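Local coordinates for protein zinc chaperone AztD (Citrobacter koseri, PDB 6CMK) that acts as a periplasmic zinc chaperone, binding zinc ions and handing one of them directly to the solute-binding protein AztC of a zinc transport system, at residues Phe80-Ser85 with Gly125-Arg130; Lys133-Phe138 with Ala144-Glu149; Tyr270-Tyr275 with Lys311-Phe316; Asp278-Val283 with Asn323-Leu328. All blocks are in the same frame, centred on the assembly; numbering follows the deposited sequence. Where two conformers were deposited one is given.

Contact 1 (Phe80-Ser85 with Gly125-Arg130); sequences FAIQGS and GHFVER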
loop_
_atom_site.group_PDB
_atom_site.type_symbol
_atom_site.label_atom_id
_atom_site.label_comp_id
_atom_site.label_asym_id
_atom_site.label_seq_id
_atom_site.Cartn_x
_atom_site.Cartn_y
_atom_site.Cartn_z
ATOM N N PHE B 80 6.843 14.164 -12.371
ATOM C CA PHE B 80 6.385 15.223 -13.260
ATOM C C PHE B 80 7.149 16.504 -12.967
ATOM O O PHE B 80 7.374 16.857 -11.807
ATOM C CB PHE B 80 4.876 15.426 -13.124
ATOM C CG PHE B 80 4.082 14.271 -13.669
ATOM C CD1 PHE B 80 3.889 13.136 -12.912
ATOM C CD2 PHE B 80 3.565 14.308 -14.949
ATOM C CE1 PHE B 80 3.171 12.059 -13.419
ATOM C CE2 PHE B 80 2.851 13.237 -15.461
ATOM C CZ PHE B 80 2.656 12.112 -14.689
ATOM N N ALA B 81 7.571 17.172 -14.035
ATOM C CA ALA B 81 8.407 18.364 -13.960
ATOM C C ALA B 81 7.598 19.517 -14.550
ATOM O O ALA B 81 7.480 19.646 -15.776
ATOM C CB ALA B 81 9.727 18.149 -14.695
ATOM N N ILE B 82 7.027 20.330 -13.671
ATOM C CA ILE B 82 6.136 21.413 -14.059
ATOM C C ILE B 82 6.993 22.646 -14.320
ATOM O O ILE B 82 7.713 23.113 -13.427
ATOM C CB ILE B 82 5.082 21.682 -12.970
ATOM C CG1 ILE B 82 4.074 20.531 -12.853
ATOM C CG2 ILE B 82 4.302 22.954 -13.291
ATOM C CD1 ILE B 82 4.558 19.265 -12.150
ATOM N N GLN B 83 6.901 23.185 -15.537
ATOM C CA GLN B 83 7.727 24.306 -15.989
ATOM C C GLN B 83 6.817 25.494 -16.302
ATOM O O GLN B 83 6.433 25.725 -17.448
ATOM C CB GLN B 83 8.551 23.873 -17.190
ATOM C CG GLN B 83 9.481 22.708 -16.876
ATOM C CD GLN B 83 9.768 21.837 -18.078
ATOM O OE1 GLN B 83 10.358 22.285 -19.050
ATOM N NE2 GLN B 83 9.333 20.578 -18.017
ATOM N N GLY B 84 6.490 26.261 -15.263
ATOM C CA GLY B 84 5.483 27.301 -15.403
ATOM C C GLY B 84 5.820 28.315 -16.477
ATOM O O GLY B 84 4.956 28.699 -17.270
ATOM N N SER B 85 7.079 28.750 -16.531
ATOM C CA SER B 85 7.464 29.782 -17.486
ATOM C C SER B 85 7.607 29.246 -18.903
ATOM O O SER B 85 7.574 30.034 -19.853
ATOM C CB SER B 85 8.778 30.440 -17.061
ATOM O OG SER B 85 9.849 29.512 -17.045
ATOM N N GLY B 125 0.451 25.088 -13.322
ATOM C CA GLY B 125 0.548 25.337 -11.903
ATOM C C GLY B 125 0.428 24.061 -11.104
ATOM O O GLY B 125 1.237 23.149 -11.278
ATOM N N HIS B 126 -0.601 23.964 -10.262
ATOM C CA HIS B 126 -0.675 22.876 -9.294
ATOM C C HIS B 126 -0.924 21.531 -9.958
ATOM O O HIS B 126 -1.754 21.393 -10.858
ATOM C CB HIS B 126 -1.758 23.159 -8.259
ATOM C CG HIS B 126 -1.341 24.163 -7.230
ATOM N ND1 HIS B 126 -1.107 23.827 -5.915
ATOM C CD2 HIS B 126 -1.078 25.488 -7.333
ATOM C CE1 HIS B 126 -0.736 24.904 -5.248
ATOM N NE2 HIS B 126 -0.710 25.926 -6.085
ATOM N N PHE B 127 -0.178 20.540 -9.494
ATOM C CA PHE B 127 -0.273 19.162 -9.945
ATOM C C PHE B 127 -0.810 18.334 -8.790
ATOM O O PHE B 127 -0.340 18.473 -7.657
ATOM C CB PHE B 127 1.106 18.662 -10.383
ATOM C CG PHE B 127 1.180 17.187 -10.639
ATOM C CD1 PHE B 127 1.392 16.293 -9.599
ATOM C CD2 PHE B 127 1.091 16.693 -11.932
ATOM C CE1 PHE B 127 1.471 14.940 -9.847
ATOM C CE2 PHE B 127 1.181 15.334 -12.176
ATOM C CZ PHE B 127 1.373 14.463 -11.136
ATOM N N VAL B 128 -1.809 17.497 -9.064
ATOM C CA VAL B 128 -2.336 16.563 -8.073
ATOM C C VAL B 128 -2.467 15.199 -8.724
ATOM O O VAL B 128 -3.101 15.065 -9.776
ATOM C CB VAL B 128 -3.701 17.000 -7.506
ATOM C CG1 VAL B 128 -4.185 15.964 -6.487
ATOM C CG2 VAL B 128 -3.630 18.363 -6.858
ATOM N N GLU B 129 -1.891 14.184 -8.088
ATOM C CA GLU B 129 -2.067 12.804 -8.512
ATOM C C GLU B 129 -2.517 11.974 -7.321
ATOM O O GLU B 129 -2.062 12.189 -6.191
ATOM C CB GLU B 129 -0.781 12.237 -9.109
ATOM C CG GLU B 129 -0.890 10.809 -9.622
ATOM C CD GLU B 129 -0.662 9.768 -8.542
ATOM O OE1 GLU B 129 -0.035 10.101 -7.510
ATOM O OE2 GLU B 129 -1.079 8.607 -8.747
ATOM N N ARG B 130 -3.445 11.054 -7.564
ATOM C CA ARG B 130 -3.825 10.100 -6.532
ATOM C C ARG B 130 -4.378 8.852 -7.195
ATOM O O ARG B 130 -5.183 8.938 -8.123
ATOM C CB ARG B 130 -4.848 10.694 -5.550
ATOM C CG ARG B 130 -6.020 11.431 -6.194
ATOM C CD ARG B 130 -6.907 12.092 -5.133
ATOM N NE ARG B 130 -7.439 11.111 -4.187
ATOM C CZ ARG B 130 -8.463 10.295 -4.433
ATOM N NH1 ARG B 130 -9.080 10.339 -5.591
ATOM N NH2 ARG B 130 -8.861 9.428 -3.519
#

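Contact 2 (Lys133-Phe138 with Ala144-Glu149); sequences KIAQWF and AQILGE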
loop_
_atom_site.group_PDB
_atom_site.type_symbol
_atom_site.label_atom_id
_atom_site.label_comp_id
_atom_site.label_asym_id
_atom_site.label_seq_id
_atom_site.Cartn_x
_atom_site.Cartn_y
_atom_site.Cartn_z
ATOM N N LYS B 133 -4.676 8.608 -10.881
ATOM C CA LYS B 133 -5.393 9.690 -11.548
ATOM C C LYS B 133 -4.594 10.973 -11.404
ATOM O O LYS B 133 -4.103 11.282 -10.316
ATOM C CB LYS B 133 -6.779 9.878 -10.937
ATOM C CG LYS B 133 -7.673 8.636 -10.967
ATOM C CD LYS B 133 -9.010 8.926 -10.309
ATOM C CE LYS B 133 -8.945 8.737 -8.789
ATOM N NZ LYS B 133 -9.021 7.287 -8.428
ATOM N N ILE B 134 -4.488 11.738 -12.497
ATOM C CA ILE B 134 -3.641 12.934 -12.543
ATOM C C ILE B 134 -4.500 14.124 -12.940
ATOM O O ILE B 134 -5.276 14.038 -13.892
ATOM C CB ILE B 134 -2.478 12.776 -13.552
ATOM C CG1 ILE B 134 -1.507 11.673 -13.127
ATOM C CG2 ILE B 134 -1.731 14.103 -13.766
ATOM C CD1 ILE B 134 -0.763 11.074 -14.299
ATOM N N ALA B 135 -4.333 15.245 -12.243
ATOM C CA ALA B 135 -4.944 16.505 -12.652
ATOM C C ALA B 135 -3.862 17.565 -12.674
ATOM O O ALA B 135 -3.259 17.847 -11.639
ATOM C CB ALA B 135 -6.074 16.927 -11.707
ATOM N N GLN B 136 -3.620 18.150 -13.849
ATOM C CA GLN B 136 -2.655 19.228 -14.010
ATOM C C GLN B 136 -3.412 20.528 -14.257
ATOM O O GLN B 136 -4.202 20.619 -15.206
ATOM C CB GLN B 136 -1.684 18.928 -15.155
ATOM C CG GLN B 136 -0.704 20.059 -15.458
ATOM C CD GLN B 136 0.251 20.279 -14.305
ATOM O OE1 GLN B 136 0.966 19.360 -13.901
ATOM N NE2 GLN B 136 0.264 21.485 -13.763
ATOM N N TRP B 137 -3.179 21.518 -13.401
ATOM C CA TRP B 137 -3.765 22.844 -13.550
ATOM C C TRP B 137 -2.902 23.720 -14.448
ATOM O O TRP B 137 -1.670 23.625 -14.447
ATOM C CB TRP B 137 -3.920 23.514 -12.188
ATOM C CG TRP B 137 -4.810 24.713 -12.209
ATOM C CD1 TRP B 137 -4.451 26.012 -12.441
ATOM C CD2 TRP B 137 -6.218 24.718 -11.980
ATOM N NE1 TRP B 137 -5.563 26.828 -12.377
ATOM C CE2 TRP B 137 -6.659 26.051 -12.094
ATOM C CE3 TRP B 137 -7.154 23.716 -11.694
ATOM C CZ2 TRP B 137 -7.990 26.409 -11.925
ATOM C CZ3 TRP B 137 -8.485 24.079 -11.532
ATOM C CH2 TRP B 137 -8.884 25.416 -11.640
ATOM N N PHE B 138 -3.563 24.590 -15.213
ATOM C CA PHE B 138 -2.882 25.595 -16.026
ATOM C C PHE B 138 -3.479 26.954 -15.686
ATOM O O PHE B 138 -4.650 27.210 -15.981
ATOM C CB PHE B 138 -3.012 25.298 -17.527
ATOM C CG PHE B 138 -2.215 24.108 -17.973
ATOM C CD1 PHE B 138 -2.744 22.835 -17.866
ATOM C CD2 PHE B 138 -0.938 24.260 -18.486
ATOM C CE1 PHE B 138 -2.016 21.731 -18.263
ATOM C CE2 PHE B 138 -0.205 23.165 -18.892
ATOM C CZ PHE B 138 -0.747 21.891 -18.775
ATOM N N ALA B 144 -8.454 22.483 -17.029
ATOM C CA ALA B 144 -7.428 21.625 -16.455
ATOM C C ALA B 144 -7.358 20.330 -17.252
ATOM O O ALA B 144 -8.290 19.975 -17.968
ATOM C CB ALA B 144 -7.722 21.326 -14.983
ATOM N N GLN B 145 -6.234 19.624 -17.127
ATOM C CA GLN B 145 -5.996 18.418 -17.911
ATOM C C GLN B 145 -5.966 17.214 -16.985
ATOM O O GLN B 145 -5.189 17.181 -16.030
ATOM C CB GLN B 145 -4.702 18.534 -18.706
ATOM C CG GLN B 145 -4.776 19.645 -19.739
ATOM C CD GLN B 145 -3.527 19.766 -20.584
ATOM O OE1 GLN B 145 -2.766 18.814 -20.746
ATOM N NE2 GLN B 145 -3.317 20.946 -21.135
ATOM N N ILE B 146 -6.831 16.243 -17.253
ATOM C CA ILE B 146 -6.936 15.032 -16.444
ATOM C C ILE B 146 -6.470 13.850 -17.283
ATOM O O ILE B 146 -6.825 13.726 -18.460
ATOM C CB ILE B 146 -8.374 14.828 -15.919
ATOM C CG1 ILE B 146 -8.666 15.789 -14.758
ATOM C CG2 ILE B 146 -8.581 13.415 -15.389
ATOM C CD1 ILE B 146 -8.917 17.217 -15.169
ATOM N N LEU B 147 -5.678 12.976 -16.672
ATOM C CA LEU B 147 -5.124 11.827 -17.369
ATOM C C LEU B 147 -4.811 10.756 -16.335
ATOM O O LEU B 147 -5.173 10.879 -15.162
ATOM C CB LEU B 147 -3.894 12.218 -18.181
ATOM C CG LEU B 147 -2.765 12.917 -17.432
ATOM C CD1 LEU B 147 -1.478 12.584 -18.131
ATOM C CD2 LEU B 147 -2.969 14.432 -17.384
ATOM N N GLY B 148 -4.168 9.684 -16.788
ATOM C CA GLY B 148 -3.882 8.553 -15.929
ATOM C C GLY B 148 -2.458 8.065 -16.092
ATOM O O GLY B 148 -1.902 8.077 -17.183
ATOM N N GLU B 149 -1.888 7.603 -14.974
ATOM C CA GLU B 149 -0.490 7.178 -14.926
ATOM C C GLU B 149 -0.235 5.913 -15.736
ATOM O O GLU B 149 0.832 5.768 -16.342
ATOM C CB GLU B 149 -0.055 6.936 -13.475
ATOM C CG GLU B 149 1.419 6.531 -13.362
ATOM C CD GLU B 149 1.894 6.306 -11.932
ATOM O OE1 GLU B 149 1.160 5.664 -11.156
ATOM O OE2 GLU B 149 3.018 6.757 -11.592
#

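Contact 3 (Tyr270-Tyr275 with Lys311-Phe316); sequences YFIGNY and KFAYVF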
loop_
_atom_site.group_PDB
_atom_site.type_symbol
_atom_site.label_atom_id
_atom_site.label_comp_id
_atom_site.label_asym_id
_atom_site.label_seq_id
_atom_site.Cartn_x
_atom_site.Cartn_y
_atom_site.Cartn_z
ATOM N N TYR B 270 -2.992 12.944 8.569
ATOM C CA TYR B 270 -2.953 14.278 9.149
ATOM C C TYR B 270 -2.523 15.248 8.062
ATOM O O TYR B 270 -1.994 14.851 7.024
ATOM C CB TYR B 270 -1.987 14.366 10.346
ATOM C CG TYR B 270 -0.526 14.201 9.985
ATOM C CD1 TYR B 270 0.082 12.948 9.977
ATOM C CD2 TYR B 270 0.253 15.300 9.651
ATOM C CE1 TYR B 270 1.425 12.801 9.655
ATOM C CE2 TYR B 270 1.582 15.160 9.322
ATOM C CZ TYR B 270 2.169 13.919 9.333
ATOM O OH TYR B 270 3.487 13.795 8.998
ATOM N N PHE B 271 -2.718 16.539 8.340
ATOM C CA PHE B 271 -2.188 17.592 7.500
ATOM C C PHE B 271 -1.356 18.533 8.350
ATOM O O PHE B 271 -1.614 18.712 9.541
ATOM C CB PHE B 271 -3.312 18.353 6.792
ATOM C CG PHE B 271 -4.134 17.483 5.909
ATOM C CD1 PHE B 271 -3.665 17.125 4.665
ATOM C CD2 PHE B 271 -5.353 16.987 6.340
ATOM C CE1 PHE B 271 -4.399 16.287 3.852
ATOM C CE2 PHE B 271 -6.098 16.156 5.531
ATOM C CZ PHE B 271 -5.623 15.803 4.286
ATOM N N ILE B 272 -0.328 19.106 7.734
ATOM C CA ILE B 272 0.398 20.225 8.315
ATOM C C ILE B 272 0.246 21.401 7.368
ATOM O O ILE B 272 0.432 21.259 6.153
ATOM C CB ILE B 272 1.874 19.891 8.561
ATOM C CG1 ILE B 272 1.991 18.747 9.572
ATOM C CG2 ILE B 272 2.618 21.128 9.095
ATOM C CD1 ILE B 272 3.404 18.266 9.775
ATOM N N GLY B 273 -0.145 22.539 7.916
ATOM C CA GLY B 273 -0.231 23.754 7.141
ATOM C C GLY B 273 0.656 24.830 7.720
ATOM O O GLY B 273 1.002 24.791 8.905
ATOM N N ASN B 274 1.044 25.796 6.896
ATOM C CA ASN B 274 1.552 27.018 7.479
ATOM C C ASN B 274 0.402 27.760 8.158
ATOM O O ASN B 274 -0.772 27.406 8.025
ATOM C CB ASN B 274 2.259 27.876 6.419
ATOM C CG ASN B 274 1.317 28.437 5.364
ATOM O OD1 ASN B 274 0.281 27.858 5.042
ATOM N ND2 ASN B 274 1.698 29.577 4.803
ATOM N N TYR B 275 0.750 28.781 8.935
ATOM C CA TYR B 275 -0.254 29.518 9.688
ATOM C C TYR B 275 0.353 30.861 10.035
ATOM O O TYR B 275 0.506 31.208 11.207
ATOM C CB TYR B 275 -0.691 28.746 10.942
ATOM C CG TYR B 275 -2.055 29.159 11.457
ATOM C CD1 TYR B 275 -3.208 28.831 10.758
ATOM C CD2 TYR B 275 -2.189 29.873 12.641
ATOM C CE1 TYR B 275 -4.456 29.209 11.212
ATOM C CE2 TYR B 275 -3.433 30.256 13.109
ATOM C CZ TYR B 275 -4.569 29.921 12.386
ATOM O OH TYR B 275 -5.817 30.293 12.836
ATOM N N LYS B 311 5.320 8.923 12.421
ATOM C CA LYS B 311 5.099 9.856 13.513
ATOM C C LYS B 311 5.827 11.186 13.326
ATOM O O LYS B 311 5.649 12.077 14.157
ATOM C CB LYS B 311 5.526 9.229 14.841
ATOM C CG LYS B 311 7.002 8.914 14.955
ATOM C CD LYS B 311 7.426 8.687 16.398
ATOM C CE LYS B 311 6.624 7.595 17.086
ATOM N NZ LYS B 311 6.239 7.997 18.463
ATOM N N PHE B 312 6.624 11.345 12.272
ATOM C CA PHE B 312 7.498 12.504 12.140
ATOM C C PHE B 312 7.240 13.266 10.846
ATOM O O PHE B 312 6.852 12.691 9.822
ATOM C CB PHE B 312 8.967 12.087 12.195
ATOM C CG PHE B 312 9.402 11.622 13.556
ATOM C CD1 PHE B 312 9.366 12.486 14.631
ATOM C CD2 PHE B 312 9.832 10.323 13.761
ATOM C CE1 PHE B 312 9.751 12.073 15.889
ATOM C CE2 PHE B 312 10.222 9.899 15.019
ATOM C CZ PHE B 312 10.181 10.778 16.084
ATOM N N ALA B 313 7.474 14.580 10.914
ATOM C CA ALA B 313 7.602 15.440 9.745
ATOM C C ALA B 313 8.793 16.357 9.988
ATOM O O ALA B 313 9.349 16.398 11.082
ATOM C CB ALA B 313 6.339 16.266 9.486
ATOM N N TYR B 314 9.198 17.085 8.959
ATOM C CA TYR B 314 10.355 17.969 9.071
ATOM C C TYR B 314 10.033 19.352 8.532
ATOM O O TYR B 314 9.364 19.488 7.513
ATOM C CB TYR B 314 11.566 17.398 8.317
ATOM C CG TYR B 314 11.817 15.986 8.727
ATOM C CD1 TYR B 314 12.266 15.695 10.006
ATOM C CD2 TYR B 314 11.533 14.941 7.872
ATOM C CE1 TYR B 314 12.443 14.393 10.402
ATOM C CE2 TYR B 314 11.708 13.643 8.257
ATOM C CZ TYR B 314 12.170 13.374 9.516
ATOM O OH TYR B 314 12.334 12.064 9.901
ATOM N N VAL B 315 10.512 20.375 9.236
ATOM C CA VAL B 315 10.405 21.762 8.793
ATOM C C VAL B 315 11.805 22.344 8.730
ATOM O O VAL B 315 12.596 22.174 9.667
ATOM C CB VAL B 315 9.526 22.610 9.727
ATOM C CG1 VAL B 315 9.198 23.949 9.063
ATOM C CG2 VAL B 315 8.268 21.879 10.122
ATOM N N PHE B 316 12.112 23.022 7.633
ATOM C CA PHE B 316 13.359 23.766 7.515
ATOM C C PHE B 316 13.056 25.244 7.713
ATOM O O PHE B 316 12.089 25.765 7.153
ATOM C CB PHE B 316 14.014 23.544 6.149
ATOM C CG PHE B 316 15.452 23.984 6.092
ATOM C CD1 PHE B 316 15.782 25.265 5.708
ATOM C CD2 PHE B 316 16.463 23.110 6.438
ATOM C CE1 PHE B 316 17.103 25.672 5.667
ATOM C CE2 PHE B 316 17.783 23.506 6.399
ATOM C CZ PHE B 316 18.103 24.791 6.013
HETATM O O HOH W 1 4.409 11.536 9.339
#

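Contact 4 (Asp278-Val283 with Asn323-Leu328); sequences DRIILV and NQIDVL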
loop_
_atom_site.group_PDB
_atom_site.type_symbol
_atom_site.label_atom_id
_atom_site.label_comp_id
_atom_site.label_asym_id
_atom_site.label_seq_id
_atom_site.Cartn_x
_atom_site.Cartn_y
_atom_site.Cartn_z
ATOM N N ASP B 278 5.840 32.065 10.548
ATOM C CA ASP B 278 6.674 31.353 11.514
ATOM C C ASP B 278 5.857 30.398 12.382
ATOM O O ASP B 278 6.305 30.003 13.460
ATOM C CB ASP B 278 7.458 32.332 12.395
ATOM C CG ASP B 278 6.559 33.211 13.253
ATOM O OD1 ASP B 278 5.321 33.120 13.139
ATOM O OD2 ASP B 278 7.103 34.002 14.052
ATOM N N ARG B 279 4.685 29.987 11.920
ATOM C CA ARG B 279 3.858 29.032 12.642
ATOM C C ARG B 279 3.392 27.952 11.680
ATOM O O ARG B 279 3.287 28.191 10.480
ATOM C CB ARG B 279 2.637 29.714 13.271
ATOM C CG ARG B 279 2.966 30.647 14.408
ATOM C CD ARG B 279 1.828 31.616 14.655
ATOM N NE ARG B 279 1.938 32.244 15.968
ATOM C CZ ARG B 279 1.135 33.206 16.410
ATOM N NH1 ARG B 279 1.312 33.705 17.624
ATOM N NH2 ARG B 279 0.161 33.674 15.639
ATOM N N ILE B 280 3.136 26.758 12.215
ATOM C CA ILE B 280 2.467 25.702 11.466
ATOM C C ILE B 280 1.328 25.170 12.321
ATOM O O ILE B 280 1.308 25.331 13.542
ATOM C CB ILE B 280 3.413 24.545 11.054
ATOM C CG1 ILE B 280 4.083 23.902 12.278
ATOM C CG2 ILE B 280 4.451 25.036 10.061
ATOM C CD1 ILE B 280 4.971 22.691 11.944
ATOM N N ILE B 281 0.352 24.549 11.659
ATOM C CA ILE B 281 -0.703 23.840 12.368
ATOM C C ILE B 281 -0.697 22.389 11.925
ATOM O O ILE B 281 -0.408 22.060 10.769
ATOM C CB ILE B 281 -2.115 24.441 12.171
ATOM C CG1 ILE B 281 -2.420 24.683 10.692
ATOM C CG2 ILE B 281 -2.272 25.704 13.003
ATOM C CD1 ILE B 281 -3.901 24.894 10.425
ATOM N N LEU B 282 -1.019 21.524 12.877
ATOM C CA LEU B 282 -1.184 20.099 12.658
ATOM C C LEU B 282 -2.670 19.805 12.756
ATOM O O LEU B 282 -3.327 20.251 13.704
ATOM C CB LEU B 282 -0.414 19.290 13.698
ATOM C CG LEU B 282 1.116 19.212 13.648
ATOM C CD1 LEU B 282 1.779 20.569 13.599
ATOM C CD2 LEU B 282 1.566 18.445 14.886
ATOM N N VAL B 283 -3.200 19.085 11.776
ATOM C CA VAL B 283 -4.636 18.870 11.663
ATOM C C VAL B 283 -4.904 17.379 11.560
ATOM O O VAL B 283 -4.341 16.705 10.694
ATOM C CB VAL B 283 -5.239 19.599 10.446
ATOM C CG1 VAL B 283 -6.751 19.562 10.517
ATOM C CG2 VAL B 283 -4.744 21.045 10.396
ATOM N N ASN B 323 14.239 20.995 11.522
ATOM C CA ASN B 323 13.521 20.752 12.768
ATOM C C ASN B 323 12.649 19.513 12.627
ATOM O O ASN B 323 11.886 19.388 11.666
ATOM C CB ASN B 323 12.662 21.954 13.167
ATOM C CG ASN B 323 13.435 23.248 13.183
ATOM O OD1 ASN B 323 13.922 23.669 14.228
ATOM N ND2 ASN B 323 13.538 23.902 12.026
ATOM N N GLN B 324 12.774 18.607 13.583
ATOM C CA GLN B 324 11.983 17.384 13.625
ATOM C C GLN B 324 10.661 17.669 14.329
ATOM O O GLN B 324 10.649 18.154 15.467
ATOM C CB GLN B 324 12.769 16.297 14.355
ATOM C CG GLN B 324 12.074 14.956 14.426
ATOM C CD GLN B 324 12.830 13.983 15.311
ATOM O OE1 GLN B 324 13.029 14.231 16.502
ATOM N NE2 GLN B 324 13.269 12.881 14.728
ATOM N N ILE B 325 9.551 17.383 13.654
ATOM C CA ILE B 325 8.219 17.527 14.231
ATOM C C ILE B 325 7.733 16.162 14.689
ATOM O O ILE B 325 7.561 15.250 13.871
ATOM C CB ILE B 325 7.220 18.119 13.227
ATOM C CG1 ILE B 325 7.735 19.438 12.661
ATOM C CG2 ILE B 325 5.858 18.284 13.893
ATOM C CD1 ILE B 325 8.048 20.475 13.716
ATOM N N ASP B 326 7.460 16.044 15.986
ATOM C CA ASP B 326 6.769 14.880 16.545
ATOM C C ASP B 326 5.281 15.175 16.445
ATOM O O ASP B 326 4.737 15.965 17.223
ATOM C CB ASP B 326 7.211 14.626 17.980
ATOM C CG ASP B 326 6.544 13.412 18.597
ATOM O OD1 ASP B 326 5.434 13.030 18.163
ATOM O OD2 ASP B 326 7.138 12.834 19.530
ATOM N N VAL B 327 4.629 14.553 15.464
ATOM C CA VAL B 327 3.261 14.914 15.111
ATOM C C VAL B 327 2.288 14.533 16.220
ATOM O O VAL B 327 1.335 15.265 16.506
ATOM C CB VAL B 327 2.886 14.265 13.764
ATOM C CG1 VAL B 327 1.454 14.565 13.393
ATOM C CG2 VAL B 327 3.819 14.775 12.672
ATOM N N LEU B 328 2.507 13.389 16.864
ATOM C CA LEU B 328 1.596 12.969 17.926
ATOM C C LEU B 328 1.762 13.806 19.190
ATOM O O LEU B 328 0.775 14.072 19.883
ATOM C CB LEU B 328 1.796 11.480 18.210
ATOM C CG LEU B 328 1.383 10.667 16.972
ATOM C CD1 LEU B 328 1.804 9.210 17.056
ATOM C CD2 LEU B 328 -0.124 10.761 16.744
#

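Contact 1 (Phe80-Ser85 with Gly125-Arg130)
Side chains of Phe80 and Ile82 meet Phe127 and Gly125 in a largely apolar contact between two successive sheets of the beta-propeller: strand 78-83 belongs to one blade, and strand 124-130 is the first, innermost strand of the next. The segments run nearly antiparallel, at 165°, but their axes come no closer than 8.4 Å and no hydrogen bond joins them; the sheets meet mainly through side chains. Phe127 is the central side chain, meeting both Phe80 and Ile82. The two ring planes are inclined by 32° with centroids 4.7 Å apart, an oblique pair in which Phe127 CE2 lies over one face of the Phe80 ring, offset toward its rim. In return, Phe80 CB sits over a face of the Phe127 ring, 4.2 Å from its centroid, as a CH-pi contact. Phe127 reaches across because its CG is anti to the backbone N (chi1 170°), while Phe80 CG stands beside its own N. Ile134 of strand 133-138 touches both rings, and Gln136 touches Phe127 and Ile82. The neighbouring His126 points away from Phe80-Ser85 and, with His169 and His216, binds a high-affinity zinc ion through NE2; the strand thus turns Phe127 to the interblade packing and His126 to the metal. Beside the rings, the branches of Ile82 divide their contacts: CD1 lies 3.9 Å from Phe127 CB, and CG2 lies 3.7 Å from the carbonyl O of Gly125.

Contact 2 (Lys133-Phe138 with Ala144-Glu149)
Ile134 and Leu147 face each other as a hydrogen-bonded antiparallel pair, Ile134 N to Leu147 O at 2.9 Å with Leu147 N returning a bond to Ile134 O. Their side chains meet on the same face, Ile134 CG2 against Leu147 CD2 at 3.8 Å; a chi1 of 55° swings the end of Leu147 toward the partner strand, with CG 3.9 Å from Ile134 CB. Gln136 and Gln145 form the next such pair, with nearly straight bonds: 174° at the hydrogen for Gln136 N to Gln145 O. Between them, Ala135 CB touches Ile146 CG1 on the other face. These strands form a beta hairpin at the middle of a four-stranded propeller blade. Towards the turn, the extended chain of Gln145 brings its amide against Phe138, NE2 lying 3.2 Å from CE1 with amide and ring planes 23° apart. Thr120 O accepts from that NE2 and positions the amide. Further out, Gln136 NE2 bonds to both Trp137 O and Gly125 O, while Trp137 NE1 is held by His168 O.

Contact 3 (Tyr270-Tyr275 with Lys311-Phe316)
Ile272 sets the end of its long branch against the methyl of Ala313, CD1 to CB at 3.6 Å. CG1 is anti to the carbonyl carbon and CD1 continues the chain fully extended (chi2 175°), which carries the terminal methyl across to the next blade. The same Ala313 CB is approached by Tyr270 from its hydroxyl end, with OH 3.8 Å away, so one small methyl receives both an aliphatic tip and a phenol oxygen. The hydroxyl also comes near Phe312 O, but at 3.6 Å the two make no direct hydrogen bond. A water closes the gap: it accepts from Tyr270 OH at 2.5 Å and donates to Phe312 O at 2.7 Å. Lying in the plane of the tyrosine ring at its edge, this water joins the side chain to the backbone at the start of the facing strand. In the beta-propeller, strand 271-274 is the second strand of one four-stranded blade, and strand 312-317 the second of the following one. The CA atoms of Ile272 and Ala313 are 8.8 Å apart, too far for strand pairing, and side chains span the distance. Strand 300-305 also packs here, Phe303 touching Ile272 and Val305 touching Tyr270. The backbone N of Tyr270 donates to Ser221 OG, anchoring the residue whose phenol reaches the water.

Contact 4 (Asp278-Val283 with Asn323-Leu328)
Ile280 and Leu282 pack against Ile325 and Val327 between two consecutive four-stranded blades of the beta-propeller, joining strand 279-283 to strand 321-326 and the residues that follow it. All the contact across the segments is van der Waals, with no hydrogen bond between them. Side-chain contacts are between methyls: Ile280 and Ile325 reach toward each other tip to tip, their CD1 atoms 4.2 Å apart. An extended outer chain (chi2 176°) carries the methyl of Ile280 outward from its strand. Next to this pair, Leu282 CD2 lies 4.4 Å from Ile325 CG2 and 4.2 Å from Val327 CG1, one methyl thus touching two branched side chains. Val315 of strand 312-317 touches both Ile280 and Ile325, and Ile294 packs on Ile280 and Leu282 from within their own blade. The closest approach is to backbone: Leu282 CD2 lies 3.6 Å from the carbonyl O of Val327.

Contacts 1 and 2 share a blade: strands 124-130 and 133-138 are neighbours in one sheet, and Val128 O lies 2.8 Å from Ala135 N, a probable hydrogen bond. Contact 1 supplies His126 to the high-affinity zinc site, with the metal about 7 Å from Gly125, while the Trp137 side chain of contact 2 is about 4 Å from that of His126. Contacts 3 and 4 join the same two blades at different depths, their centres 5 Å apart; a probable hydrogen bond from Ile325 N to Ala313 O, 2.8 Å, links them. They lie away from the zinc sites, across the propeller from contact 2, whose centre is about 26 Å from that of contact 3.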